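Local coordinates for protein MccF (Escherichia coli, PDB 4IIY) that probably acts as a serine carboxypeptidase of the S66 family that confers self-immunity to microcin C7, here bound to glutamyl sulfamoyl inosine, at residues T344-A352 and I360-S368. The protein carries 1 engineered substitution. Residues are numbered along the deposited sequence; the frame is centred on the assembly and turned at random.
Sequences TLPLGVKLA and ISITEQYLS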
loop_
_atom_site.group_PDB
_atom_site.type_symbol
_atom_site.label_atom_id
_atom_site.label_comp_id
_atom_site.label_asym_id
_atom_site.label_seq_id
_atom_site.Cartn_x
_atom_site.Cartn_y
_atom_site.Cartn_z
ATOM N N THR B 344 0.120 -17.396 -18.538
ATOM C CA THR B 344 1.284 -16.528 -18.708
ATOM C C THR B 344 0.915 -15.354 -19.622
ATOM O O THR B 344 0.353 -15.570 -20.708
ATOM C CB THR B 344 2.464 -17.329 -19.289
ATOM O OG1 THR B 344 2.929 -18.264 -18.308
ATOM C CG2 THR B 344 3.611 -16.409 -19.669
ATOM N N LEU B 345 1.236 -14.128 -19.196
ATOM C CA LEU B 345 0.838 -12.909 -19.905
ATOM C C LEU B 345 2.025 -11.967 -20.123
ATOM O O LEU B 345 2.633 -11.494 -19.159
ATOM C CB LEU B 345 -0.213 -12.169 -19.077
ATOM C CG LEU B 345 -0.738 -10.849 -19.637
ATOM C CD1 LEU B 345 -1.610 -11.092 -20.855
ATOM C CD2 LEU B 345 -1.517 -10.089 -18.569
ATOM N N PRO B 346 2.365 -11.667 -21.383
ATOM C CA PRO B 346 3.385 -10.634 -21.601
ATOM C C PRO B 346 2.815 -9.264 -21.227
ATOM O O PRO B 346 1.657 -8.966 -21.545
ATOM C CB PRO B 346 3.651 -10.718 -23.110
ATOM C CG PRO B 346 2.358 -11.220 -23.689
ATOM C CD PRO B 346 1.809 -12.183 -22.647
ATOM N N LEU B 347 3.610 -8.449 -20.548
ATOM C CA LEU B 347 3.217 -7.091 -20.190
ATOM C C LEU B 347 3.889 -6.062 -21.096
ATOM O O LEU B 347 5.078 -6.174 -21.395
ATOM C CB LEU B 347 3.607 -6.796 -18.744
ATOM C CG LEU B 347 2.976 -7.688 -17.675
ATOM C CD1 LEU B 347 3.640 -7.446 -16.334
ATOM C CD2 LEU B 347 1.496 -7.426 -17.589
ATOM N N GLY B 348 3.123 -5.058 -21.520
ATOM C CA GLY B 348 3.665 -3.978 -22.326
ATOM C C GLY B 348 3.484 -4.138 -23.822
ATOM O O GLY B 348 4.045 -3.362 -24.597
ATOM N N VAL B 349 2.710 -5.138 -24.231
ATOM C CA VAL B 349 2.350 -5.327 -25.638
ATOM C C VAL B 349 0.838 -5.265 -25.800
ATOM O O VAL B 349 0.093 -5.353 -24.821
ATOM C CB VAL B 349 2.862 -6.673 -26.208
ATOM C CG1 VAL B 349 4.384 -6.725 -26.184
ATOM C CG2 VAL B 349 2.259 -7.869 -25.453
ATOM N N LYS B 350 0.382 -5.123 -27.044
ATOM C CA LYS B 350 -1.040 -5.036 -27.321
ATOM C C LYS B 350 -1.775 -6.364 -27.135
ATOM O O LYS B 350 -1.322 -7.419 -27.586
ATOM C CB LYS B 350 -1.288 -4.499 -28.738
ATOM C CG LYS B 350 -0.965 -3.019 -28.891
ATOM C CD LYS B 350 -1.149 -2.563 -30.329
ATOM C CE LYS B 350 -0.694 -1.124 -30.506
ATOM N NZ LYS B 350 -0.808 -0.670 -31.924
ATOM N N LEU B 351 -2.925 -6.262 -26.482
ATOM C CA LEU B 351 -3.918 -7.326 -26.417
ATOM C C LEU B 351 -5.204 -6.832 -27.057
ATOM O O LEU B 351 -5.451 -5.626 -27.125
ATOM C CB LEU B 351 -4.250 -7.688 -24.967
ATOM C CG LEU B 351 -3.120 -7.923 -23.976
ATOM C CD1 LEU B 351 -3.721 -8.254 -22.615
ATOM C CD2 LEU B 351 -2.209 -9.038 -24.458
ATOM N N ALA B 352 -6.040 -7.766 -27.494
ATOM C CA ALA B 352 -7.389 -7.440 -27.936
ATOM C C ALA B 352 -8.385 -8.240 -27.117
ATOM O O ALA B 352 -8.321 -9.475 -27.084
ATOM C CB ALA B 352 -7.570 -7.724 -29.433
ATOM N N ILE B 360 -9.870 -13.212 -25.301
ATOM C CA ILE B 360 -8.780 -12.266 -25.129
ATOM C C ILE B 360 -7.561 -12.810 -25.855
ATOM O O ILE B 360 -7.251 -14.002 -25.761
ATOM C CB ILE B 360 -8.508 -11.956 -23.623
ATOM C CG1 ILE B 360 -7.288 -11.039 -23.458
ATOM C CG2 ILE B 360 -8.366 -13.225 -22.786
ATOM C CD1 ILE B 360 -7.056 -10.577 -22.020
ATOM N N SER B 361 -6.888 -11.941 -26.601
ATOM C CA SER B 361 -5.793 -12.344 -27.465
ATOM C C SER B 361 -4.594 -11.412 -27.337
ATOM O O SER B 361 -4.759 -10.217 -27.075
ATOM C CB SER B 361 -6.238 -12.342 -28.933
ATOM O OG SER B 361 -7.390 -13.147 -29.139
ATOM N N ILE B 362 -3.404 -11.960 -27.558
ATOM C CA ILE B 362 -2.196 -11.162 -27.732
ATOM C C ILE B 362 -2.065 -10.836 -29.220
ATOM O O ILE B 362 -2.140 -11.737 -30.066
ATOM C CB ILE B 362 -0.939 -11.925 -27.275
ATOM C CG1 ILE B 362 -1.113 -12.516 -25.869
ATOM C CG2 ILE B 362 0.284 -11.029 -27.352
ATOM C CD1 ILE B 362 -0.073 -13.569 -25.526
ATOM N N THR B 363 -1.895 -9.557 -29.554
ATOM C CA THR B 363 -1.880 -9.161 -30.962
ATOM C C THR B 363 -0.557 -8.556 -31.424
ATOM O O THR B 363 -0.412 -8.201 -32.599
ATOM C CB THR B 363 -3.022 -8.182 -31.293
ATOM O OG1 THR B 363 -2.838 -6.966 -30.558
ATOM C CG2 THR B 363 -4.372 -8.796 -30.946
ATOM N N GLU B 364 0.406 -8.449 -30.515
ATOM C CA GLU B 364 1.704 -7.864 -30.832
ATOM C C GLU B 364 2.823 -8.836 -30.464
ATOM O O GLU B 364 2.765 -9.497 -29.422
ATOM C CB GLU B 364 1.873 -6.540 -30.080
ATOM C CG GLU B 364 3.259 -5.930 -30.214
ATOM C CD GLU B 364 3.436 -4.652 -29.416
ATOM O OE1 GLU B 364 2.471 -4.178 -28.789
ATOM O OE2 GLU B 364 4.566 -4.115 -29.414
ATOM N N GLN B 365 3.845 -8.920 -31.313
ATOM C CA GLN B 365 4.998 -9.779 -31.074
ATOM C C GLN B 365 5.643 -9.465 -29.726
ATOM O O GLN B 365 5.863 -8.301 -29.390
ATOM C CB GLN B 365 6.037 -9.598 -32.182
ATOM C CG GLN B 365 7.232 -10.512 -32.062
ATOM C CD GLN B 365 8.229 -10.302 -33.191
ATOM O OE1 GLN B 365 7.975 -9.540 -34.127
ATOM N NE2 GLN B 365 9.369 -10.971 -33.105
ATOM N N TYR B 366 5.959 -10.512 -28.968
ATOM C CA TYR B 366 6.434 -10.338 -27.592
ATOM C C TYR B 366 7.704 -11.131 -27.266
ATOM O O TYR B 366 8.234 -11.013 -26.163
ATOM C CB TYR B 366 5.304 -10.659 -26.600
ATOM C CG TYR B 366 4.769 -12.067 -26.748
ATOM C CD1 TYR B 366 5.364 -13.128 -26.078
ATOM C CD2 TYR B 366 3.693 -12.335 -27.581
ATOM C CE1 TYR B 366 4.889 -14.427 -26.223
ATOM C CE2 TYR B 366 3.209 -13.619 -27.734
ATOM C CZ TYR B 366 3.805 -14.662 -27.058
ATOM O OH TYR B 366 3.309 -15.941 -27.245
ATOM N N LEU B 367 8.186 -11.924 -28.229
ATOM C CA LEU B 367 9.501 -12.560 -28.160
ATOM C C LEU B 367 10.121 -12.490 -29.549
ATOM O O LEU B 367 9.401 -12.362 -30.538
ATOM C CB LEU B 367 9.399 -14.023 -27.700
ATOM C CG LEU B 367 9.002 -14.271 -26.235
ATOM C CD1 LEU B 367 8.523 -15.696 -25.999
ATOM C CD2 LEU B 367 10.149 -13.937 -25.292
ATOM N N SER B 368 11.447 -12.563 -29.616
ATOM C CA SER B 368 12.149 -12.620 -30.899
ATOM C C SER B 368 11.739 -13.865 -31.681
ATOM O O SER B 368 11.412 -14.897 -31.096
ATOM C CB SER B 368 13.660 -12.625 -30.672
ATOM O OG SER B 368 14.066 -11.465 -29.977
HETATM O O HOH W 1 -9.545 -11.486 -28.699
#
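Glu364 turns its CG anti to the backbone N (chi1 173°) and runs out extended, which carries its carboxylate past the flank of Val349 to the backbone N of Lys350. The setting is a beta hairpin, strands 350-354 and 359-362, near one edge of the mixed sheet that carries much of the C-terminal half of this LD-carboxypeptidase fold, and it illustrates how a side chain can continue strand pairing where the backbones part. Ala352 and Ser361 form a hydrogen-bonded antiparallel pair, with distances of 2.8 Å from Ala352 N to Ser361 O and 2.9 Å from Ser361 N to Ala352 O. Farther along, Thr363 N gives Lys350 O a nearly straight bond of 3.0 Å. Beyond it the segment 360-368 leaves the strand, and Glu364 OE1 accepts from Lys350 N at 2.9 Å, on its anti side and 29° out of the carboxylate plane. The ammonium group of Lys350 extends elsewhere, its NZ 5.7 Å from that same OE1.

One face of the hairpin is apolar: Leu351 lays CD2 against CG1 of Ile362, while its CD1 meets the CD1 end of Ile360. Ile362 in turn reaches tip to tip for Pro346, CD1 to CD at 3.7 Å. Because strand 345-347 pairs with strand 162-164, this contact ties the C-terminal sheet to the edge of the N-terminal one. Pro346 also sets its CG 4.0 Å above one face of the Tyr366 ring, toward the rim, and the hydroxyl of Tyr366 is hydrogen-bonded to Ile189 O of helix 178-191.

On the other face, Ala352 CB packs on Thr363 CG2, and the Thr363 hydroxyl is hydrogen-bonded to Glu238 OE2. Beside them Ser361 OG, also hydrogen-bonded to Thr199 OG1, meets a water that donates to Ala352 O and accepts from Ser361 OG at 2.8 Å.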